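Local coordinates for protein AncCDT-1 (Synthetic construct, PDB 5T0W) that binds amino acids, here arginine, as a reconstructed ancestral periplasmic solute-binding protein and probable precursor of cyclohexadienyl dehydratase, at residues K54-E59 with I85-M90; T143-A148 with I157-N162. One frame throughout, in Å; residues are numbered along the deposited sequence.

Contact 1. Residues K54-E59 with I85-M90. With ARG (arginine), chain E.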
ATOM      1  N   LYS A  54      12.529   3.813   8.739  1.00 24.51           N
ATOM      2  CA  LYS A  54      13.559   3.922   9.759  1.00 25.68           C
ATOM      3  C   LYS A  54      14.933   3.786   9.168  1.00 25.63           C
ATOM      4  O   LYS A  54      15.837   4.544   9.533  1.00 26.21           O
ATOM      5  CB  LYS A  54      13.386   2.856  10.820  1.00 26.96           C
ATOM      6  CG  LYS A  54      12.203   3.135  11.717  1.00 27.62           C
ATOM      7  CD  LYS A  54      12.139   2.117  12.834  1.00 29.22           C
ATOM      8  CE  LYS A  54      11.020   2.497  13.783  1.00 30.13           C
ATOM      9  NZ  LYS A  54      10.657   1.316  14.587  1.00 31.53           N
ATOM     10  N   ALA A  55      15.111   2.809   8.282  1.00 25.19           N
ATOM     11  CA  ALA A  55      16.424   2.558   7.676  1.00 25.39           C
ATOM     12  C   ALA A  55      16.875   3.781   6.883  1.00 24.74           C
ATOM     13  O   ALA A  55      18.039   4.179   6.949  1.00 25.31           O
ATOM     14  CB  ALA A  55      16.390   1.307   6.780  1.00 25.19           C
ATOM     15  N   LEU A  56      15.957   4.341   6.100  1.00 23.72           N
ATOM     16  CA  LEU A  56      16.242   5.534   5.308  1.00 23.28           C
ATOM     17  C   LEU A  56      16.644   6.719   6.196  1.00 23.91           C
ATOM     18  O   LEU A  56      17.635   7.400   5.934  1.00 24.26           O
ATOM     19  CB  LEU A  56      15.016   5.923   4.451  1.00 22.34           C
ATOM     20  CG  LEU A  56      15.093   7.260   3.717  1.00 22.13           C
ATOM     21  CD1 LEU A  56      16.363   7.387   2.908  1.00 22.38           C
ATOM     22  CD2 LEU A  56      13.897   7.403   2.789  1.00 21.42           C
ATOM     23  N   ALA A  57      15.868   6.958   7.244  1.00 24.23           N
ATOM     24  CA  ALA A  57      16.215   7.990   8.211  1.00 25.09           C
ATOM     25  C   ALA A  57      17.634   7.804   8.766  1.00 26.09           C
ATOM     26  O   ALA A  57      18.421   8.728   8.714  1.00 26.50           O
ATOM     27  CB  ALA A  57      15.194   8.010   9.314  1.00 25.58           C
ATOM     28  N   LYS A  58      17.967   6.615   9.253  1.00 26.62           N
ATOM     29  CA  LYS A  58      19.341   6.315   9.684  1.00 27.72           C
ATOM     30  C   LYS A  58      20.377   6.710   8.613  1.00 27.50           C
ATOM     31  O   LYS A  58      21.264   7.519   8.876  1.00 28.23           O
ATOM     32  CB  LYS A  58      19.508   4.834  10.054  1.00 28.36           C
ATOM     33  N   GLU A  59      20.213   6.196   7.392  1.00 26.60           N
ATOM     34  CA  GLU A  59      21.052   6.563   6.255  1.00 26.48           C
ATOM     35  C   GLU A  59      21.232   8.083   6.145  1.00 26.53           C
ATOM     36  O   GLU A  59      22.335   8.583   5.919  1.00 27.24           O
ATOM     37  CB  GLU A  59      20.413   6.018   4.976  1.00 25.45           C
ATOM     38  CG  GLU A  59      21.080   6.402   3.669  1.00 25.38           C
ATOM     39  CD  GLU A  59      21.929   5.311   3.056  1.00 25.95           C
ATOM     40  OE1 GLU A  59      22.175   4.251   3.686  1.00 26.55           O
ATOM     41  OE2 GLU A  59      22.353   5.531   1.899  1.00 25.98           O
ATOM     42  N   ILE A  85       7.988  12.208   1.798  1.00 22.49           N
ATOM     43  CA  ILE A  85       8.026  10.961   1.037  1.00 21.47           C
ATOM     44  C   ILE A  85       6.880  10.050   1.422  1.00 21.19           C
ATOM     45  O   ILE A  85       6.534   9.943   2.609  1.00 21.54           O
ATOM     46  CB  ILE A  85       9.378  10.235   1.252  1.00 21.10           C
ATOM     47  CG1 ILE A  85       9.482   8.949   0.428  1.00 20.44           C
ATOM     48  CG2 ILE A  85       9.592   9.883   2.726  1.00 21.36           C
ATOM     49  CD1 ILE A  85      10.903   8.485   0.217  1.00 20.39           C
ATOM     50  N   VAL A  86       6.291   9.377   0.436  1.00 20.75           N
ATOM     51  CA  VAL A  86       5.209   8.396   0.697  1.00 20.59           C
ATOM     52  C   VAL A  86       5.814   6.990   0.850  1.00 20.09           C
ATOM     53  O   VAL A  86       6.454   6.509  -0.053  1.00 19.71           O
ATOM     54  CB  VAL A  86       4.191   8.378  -0.441  1.00 20.59           C
ATOM     55  CG1 VAL A  86       3.132   7.343  -0.192  1.00 20.53           C
ATOM     56  CG2 VAL A  86       3.564   9.741  -0.612  1.00 21.35           C
ATOM     57  N   MET A  87       5.622   6.363   1.998  1.00 20.31           N
ATOM     58  CA  MET A  87       6.020   4.977   2.189  1.00 20.13           C
ATOM     59  C   MET A  87       4.817   4.222   2.759  1.00 20.47           C
ATOM     60  O   MET A  87       4.565   4.239   3.964  1.00 21.09           O
ATOM     61  CB  MET A  87       7.222   4.875   3.122  1.00 20.41           C
ATOM     62  CG  MET A  87       8.359   5.832   2.775  1.00 20.33           C
ATOM     63  SD  MET A  87       9.973   5.646   3.585  1.00 20.74           S
ATOM     64  CE  MET A  87      10.624   4.022   3.182  1.00 20.66           C
ATOM     65  N   SER A  88       3.989   3.704   1.858  1.00 20.24           N
ATOM     66  CA  SER A  88       2.617   3.307   2.218  1.00 20.70           C
ATOM     67  C   SER A  88       2.016   2.317   1.247  1.00 20.51           C
ATOM     68  O   SER A  88       0.852   2.413   0.878  1.00 20.74           O
ATOM     69  CB  SER A  88       1.698   4.529   2.374  1.00 21.13           C
ATOM     70  OG  SER A  88       0.633   4.230   3.255  1.00 21.91           O
ATOM     71  N   GLY A  89       2.836   1.361   0.845  1.00 20.24           N
ATOM     72  CA  GLY A  89       2.413   0.299  -0.050  1.00 20.24           C
ATOM     73  C   GLY A  89       1.919   0.795  -1.384  1.00 19.98           C
ATOM     74  O   GLY A  89       0.960   0.271  -1.910  1.00 20.22           O
ATOM     75  N   MET A  90       2.564   1.836  -1.902  1.00 19.66           N
ATOM     76  CA  MET A  90       2.080   2.489  -3.086  1.00 19.68           C
ATOM     77  C   MET A  90       2.546   1.860  -4.399  1.00 19.62           C
ATOM     78  O   MET A  90       3.719   1.799  -4.709  1.00 19.47           O
ATOM     79  CB  MET A  90       2.478   3.932  -3.053  1.00 19.67           C
ATOM     80  CG  MET A  90       1.844   4.718  -4.160  1.00 20.00           C
ATOM     81  SD  MET A  90       1.952   6.450  -3.857  1.00 20.39           S
ATOM     82  CE  MET A  90       1.255   7.050  -5.378  1.00 21.04           C
TER
HETATM   83  N   ARG E 301      -1.102  -0.810  -3.519  1.00  7.68           N
HETATM   84  CA  ARG E 301      -2.405  -0.147  -3.662  1.00  7.57           C
HETATM   85  C   ARG E 301      -2.164   1.200  -4.231  1.00  7.46           C
HETATM   86  O   ARG E 301      -3.126   1.806  -4.705  1.00  7.30           O
HETATM   87  CB  ARG E 301      -3.078   0.004  -2.330  1.00  7.80           C
HETATM   88  CG  ARG E 301      -2.312   0.928  -1.429  1.00  8.38           C
HETATM   89  CD  ARG E 301      -3.107   1.280  -0.174  1.00  8.75           C
HETATM   90  NE  ARG E 301      -2.194   1.622   0.904  1.00  9.10           N
HETATM   91  CZ  ARG E 301      -2.581   2.084   2.082  1.00  9.46           C
HETATM   92  NH1 ARG E 301      -1.675   2.349   3.032  1.00  9.40           N
HETATM   93  NH2 ARG E 301      -3.873   2.270   2.318  1.00  9.64           N
HETATM   94  OXT ARG E 301      -1.019   1.692  -4.200  1.00  7.36           O
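L56 on helix 48-60 meets I85 and M87, alternate residues of segment 85-90. Its CB bond points from the helix toward them. CG lies anti to the backbone N (chi1 172°), and the chain forks there. The CD2 branch makes the contact. CD2 lies 4.1 Å from CD1 of I85, and these two side chains reach toward each other tip to tip. The same CD2 stands 4.4 Å from SD of M87, so one methyl serves both neighbours. The CD1 branch of L56 stays farther from both. Beyond the two segments, the L56 side chain also touches L25 and W227. The contact is wholly apolar and buried, with no hydrogen bond across it.

Strand 85-86 runs parallel to strand 24-29, which has 63-68 on its far side. On its own other flank V86 is bonded through the backbone to A212 of strand 207-213. Helix 48-60 is part of the crossover from 24-29 to 63-68, as in the lobes of periplasmic binding proteins. I85 and M87 face this helix and both touch V27. V86 between them packs on I74 and L78 of helix 74-79.

After the strand the chain turns into the ligand pocket. S88 grips the guanidinium group of the bound arginine with two oxygens. Its carbonyl O accepts from NE of the ligand at 3.1 Å and, weakly, from NH1. Its OG takes NH1 of the ligand at 3.0 Å and is also bonded to the backbone N of D30, which helps hold the hydroxyl in place. At G89 the carbonyl O receives the ligand's amino N at 2.8 Å. The ligand is also hydrogen-bonded to D181 and R96.

Contact 2. Residues T143-A148 with I157-N162. With ARG (arginine), chain E.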
ATOM      1  N   THR A 143      -5.479   0.898  -6.325  1.00 23.84           N
ATOM      2  CA  THR A 143      -5.434   0.140  -7.576  1.00 25.20           C
ATOM      3  C   THR A 143      -6.499  -0.973  -7.578  1.00 24.17           C
ATOM      4  O   THR A 143      -6.941  -1.396  -8.645  1.00 25.06           O
ATOM      5  CB  THR A 143      -4.038  -0.472  -7.871  1.00 26.94           C
ATOM      6  OG1 THR A 143      -3.648  -1.355  -6.813  1.00 26.01           O
ATOM      7  CG2 THR A 143      -3.000   0.603  -8.003  1.00 28.78           C
ATOM      8  N   SER A 144      -6.927  -1.408  -6.402  1.00 22.87           N
ATOM      9  CA  SER A 144      -7.983  -2.372  -6.320  1.00 22.39           C
ATOM     10  C   SER A 144      -9.307  -1.740  -6.783  1.00 22.48           C
ATOM     11  O   SER A 144     -10.116  -2.401  -7.434  1.00 22.54           O
ATOM     12  CB  SER A 144      -8.076  -2.930  -4.893  1.00 21.48           C
ATOM     13  OG  SER A 144      -6.842  -3.472  -4.458  1.00 22.03           O
ATOM     14  N   GLU A 145      -9.551  -0.479  -6.415  1.00 23.06           N
ATOM     15  CA  GLU A 145     -10.744   0.230  -6.901  1.00 24.01           C
ATOM     16  C   GLU A 145     -10.718   0.256  -8.415  1.00 25.46           C
ATOM     17  O   GLU A 145     -11.715  -0.048  -9.051  1.00 25.51           O
ATOM     18  CB  GLU A 145     -10.815   1.681  -6.405  1.00 25.01           C
ATOM     19  CG  GLU A 145     -12.098   2.408  -6.807  1.00 26.22           C
ATOM     20  CD  GLU A 145     -12.077   3.880  -6.505  1.00 27.99           C
ATOM     21  OE1 GLU A 145     -11.025   4.399  -6.058  1.00 28.39           O
ATOM     22  OE2 GLU A 145     -13.131   4.540  -6.734  1.00 29.78           O
ATOM     23  N   GLN A 146      -9.572   0.648  -8.960  1.00 27.04           N
ATOM     24  CA  GLN A 146      -9.423   0.778 -10.374  1.00 29.31           C
ATOM     25  C   GLN A 146      -9.656  -0.590 -11.021  1.00 29.53           C
ATOM     26  O   GLN A 146     -10.310  -0.678 -12.057  1.00 30.58           O
ATOM     27  CB  GLN A 146      -8.024   1.313 -10.796  1.00 31.42           C
ATOM     28  CG  GLN A 146      -8.071   2.254 -12.030  1.00 34.47           C
ATOM     29  CD  GLN A 146      -6.891   2.127 -13.028  1.00 37.53           C
ATOM     30  OE1 GLN A 146      -5.764   2.589 -12.771  1.00 38.78           O
ATOM     31  NE2 GLN A 146      -7.171   1.545 -14.194  1.00 39.11           N
ATOM     32  N   ALA A 147      -9.081  -1.640 -10.447  1.00 29.24           N
ATOM     33  CA  ALA A 147      -9.155  -2.958 -11.049  1.00 30.27           C
ATOM     34  C   ALA A 147     -10.589  -3.407 -11.078  1.00 29.76           C
ATOM     35  O   ALA A 147     -11.048  -3.953 -12.081  1.00 31.30           O
ATOM     36  CB  ALA A 147      -8.313  -3.953 -10.274  1.00 30.20           C
ATOM     37  N   ALA A 148     -11.306  -3.164  -9.992  1.00 28.51           N
ATOM     38  CA  ALA A 148     -12.709  -3.537  -9.929  1.00 28.44           C
ATOM     39  C   ALA A 148     -13.565  -2.743 -10.885  1.00 29.51           C
ATOM     40  O   ALA A 148     -14.498  -3.275 -11.476  1.00 29.94           O
ATOM     41  CB  ALA A 148     -13.243  -3.408  -8.492  1.00 27.33           C
ATOM     42  N   ILE A 157     -19.690  -1.556  -6.877  1.00 31.68           N
ATOM     43  CA  ILE A 157     -18.488  -1.262  -6.142  1.00 30.70           C
ATOM     44  C   ILE A 157     -18.813  -0.299  -4.997  1.00 32.29           C
ATOM     45  O   ILE A 157     -19.408   0.758  -5.217  1.00 33.90           O
ATOM     46  CB  ILE A 157     -17.431  -0.630  -7.039  1.00 29.97           C
ATOM     47  CG1 ILE A 157     -17.283  -1.419  -8.341  1.00 29.90           C
ATOM     48  CG2 ILE A 157     -16.106  -0.544  -6.307  1.00 28.92           C
ATOM     49  CD1 ILE A 157     -16.903  -2.860  -8.145  1.00 29.36           C
ATOM     50  N   ARG A 158     -18.436  -0.679  -3.781  1.00 32.51           N
ATOM     51  CA  ARG A 158     -18.583   0.157  -2.607  1.00 34.17           C
ATOM     52  C   ARG A 158     -17.188   0.477  -2.032  1.00 32.28           C
ATOM     53  O   ARG A 158     -16.359  -0.393  -1.842  1.00 30.26           O
ATOM     54  CB  ARG A 158     -19.455  -0.546  -1.570  1.00 37.08           C
ATOM     55  CG  ARG A 158     -20.918  -0.711  -1.924  1.00 40.63           C
ATOM     56  CD  ARG A 158     -21.843   0.301  -1.242  1.00 45.22           C
ATOM     57  NE  ARG A 158     -23.132  -0.334  -0.914  1.00 49.28           N
ATOM     58  CZ  ARG A 158     -23.315  -1.190   0.101  1.00 50.83           C
ATOM     59  NH1 ARG A 158     -22.291  -1.523   0.902  1.00 49.98           N
ATOM     60  NH2 ARG A 158     -24.513  -1.723   0.308  1.00 53.39           N
ATOM     61  N   THR A 159     -16.932   1.753  -1.796  1.00 29.93           N
ATOM     62  CA  THR A 159     -15.617   2.209  -1.436  1.00 30.48           C
ATOM     63  C   THR A 159     -15.576   2.594   0.024  1.00 32.30           C
ATOM     64  O   THR A 159     -16.580   2.970   0.608  1.00 33.79           O
ATOM     65  CB  THR A 159     -15.212   3.423  -2.284  1.00 31.72           C
ATOM     66  OG1 THR A 159     -16.045   4.539  -1.960  1.00 33.46           O
ATOM     67  CG2 THR A 159     -15.350   3.115  -3.764  1.00 31.02           C
ATOM     68  N   PHE A 160     -14.390   2.522   0.605  1.00 33.26           N
ATOM     69  CA  PHE A 160     -14.191   2.796   2.018  1.00 35.30           C
ATOM     70  C   PHE A 160     -12.867   3.543   2.238  1.00 37.86           C
ATOM     71  O   PHE A 160     -11.887   3.283   1.551  1.00 36.43           O
ATOM     72  CB  PHE A 160     -14.205   1.475   2.781  1.00 33.81           C
ATOM     73  CG  PHE A 160     -15.505   0.756   2.672  1.00 32.51           C
ATOM     74  CD1 PHE A 160     -16.546   1.077   3.536  1.00 34.35           C
ATOM     75  CD2 PHE A 160     -15.721  -0.188   1.693  1.00 30.10           C
ATOM     76  CE1 PHE A 160     -17.769   0.444   3.422  1.00 33.41           C
ATOM     77  CE2 PHE A 160     -16.941  -0.812   1.565  1.00 29.23           C
ATOM     78  CZ  PHE A 160     -17.959  -0.512   2.428  1.00 30.88           C
ATOM     79  N   GLU A 161     -12.854   4.453   3.201  1.00 42.21           N
ATOM     80  CA  GLU A 161     -11.674   5.225   3.525  1.00 45.80           C
ATOM     81  C   GLU A 161     -10.539   4.324   3.986  1.00 46.99           C
ATOM     82  O   GLU A 161      -9.367   4.592   3.693  1.00 47.82           O
ATOM     83  CB  GLU A 161     -12.003   6.226   4.650  1.00 49.23           C
ATOM     84  N   ASN A 162     -10.883   3.270   4.723  1.00 48.00           N
ATOM     85  CA  ASN A 162      -9.899   2.354   5.293  1.00 49.33           C
ATOM     86  C   ASN A 162     -10.146   0.965   4.846  1.00 46.58           C
ATOM     87  O   ASN A 162     -11.280   0.638   4.586  1.00 46.46           O
ATOM     88  CB  ASN A 162     -10.007   2.341   6.825  1.00 53.66           C
ATOM     89  CG  ASN A 162      -9.686   3.692   7.454  1.00 57.59           C
ATOM     90  OD1 ASN A 162     -10.298   4.711   7.107  1.00 58.26           O
ATOM     91  ND2 ASN A 162      -8.733   3.708   8.395  1.00 60.24           N
TER
HETATM   92  N   ARG E 301      -1.102  -0.810  -3.519  1.00  7.68           N
HETATM   93  CA  ARG E 301      -2.405  -0.147  -3.662  1.00  7.57           C
HETATM   94  C   ARG E 301      -2.164   1.200  -4.231  1.00  7.46           C
HETATM   95  O   ARG E 301      -3.126   1.806  -4.705  1.00  7.30           O
HETATM   96  CB  ARG E 301      -3.078   0.004  -2.330  1.00  7.80           C
HETATM   97  CG  ARG E 301      -2.312   0.928  -1.429  1.00  8.38           C
HETATM   98  CD  ARG E 301      -3.107   1.280  -0.174  1.00  8.75           C
HETATM   99  NE  ARG E 301      -2.194   1.622   0.904  1.00  9.10           N
HETATM  100  CZ  ARG E 301      -2.581   2.084   2.082  1.00  9.46           C
HETATM  101  NH1 ARG E 301      -1.675   2.349   3.032  1.00  9.40           N
HETATM  102  NH2 ARG E 301      -3.873   2.270   2.318  1.00  9.64           N
HETATM  103  OXT ARG E 301      -1.019   1.692  -4.200  1.00  7.36           O
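A148 and I157 face each other between helix 143-151 and strand 156-160. Both CB bonds point into the gap, and CB of A148 lies 3.7 Å from CD1 of I157. CG1 of I157 sits anti to its carbonyl carbon (chi1 -48°), and this carries CD1 up to the helix. There CD1 also comes within 4.1 Å of the A148 carbonyl O.

One turn back along the helix, E145 meets T159 differently. Its CB bond points neither at the strand nor away, but the extended chain (chi1 -176°) brings the carboxylate to it. The two side chains cross obliquely, and OE2 of E145 lies 4.0 Å from CG2 of T159. This is a van der Waals touch. The polar partners of the carboxylate lie elsewhere: OE1 is hydrogen-bonded to the backbone N of G141, and OE2 forms a salt bridge with K149.

These elements belong to a beta-alpha-beta unit. Strand 135-139 leads into helix 143-151, which returns to strand 156-160, parallel to the first. V138 of the first strand touches both E145 and I157. On the opposite side of strand 156-160, F160 packs on helix 163-171.

The helix starts at the ligand. The backbone N of T143 donates to the carboxylate O of the bound arginine at 3.0 Å, with an N-H...O angle of 149°. CG2 of T143 rests 3.5 Å from that oxygen. A helix N-terminus here would be expected to favour the negative charge.

Both contacts pair a helix with a strand, and neither has a hydrogen bond across it. They share no element and lie on opposite sides of the chain's centre, their centres about 25 Å apart and their nearest atoms about 7 Å. Contact 1 is buried and holds leucine, isoleucine and methionine. Contact 2 is only partly buried and mixes an apolar pair with a glutamate-threonine touch. The bound arginine lies between them. Residues 85-90 offer oxygens to its guanidinium and amino groups, and residues 143-148 offer a backbone N-H to its carboxylate. This is consistent with a ligand clasped between the two lobes of a solute-binding protein.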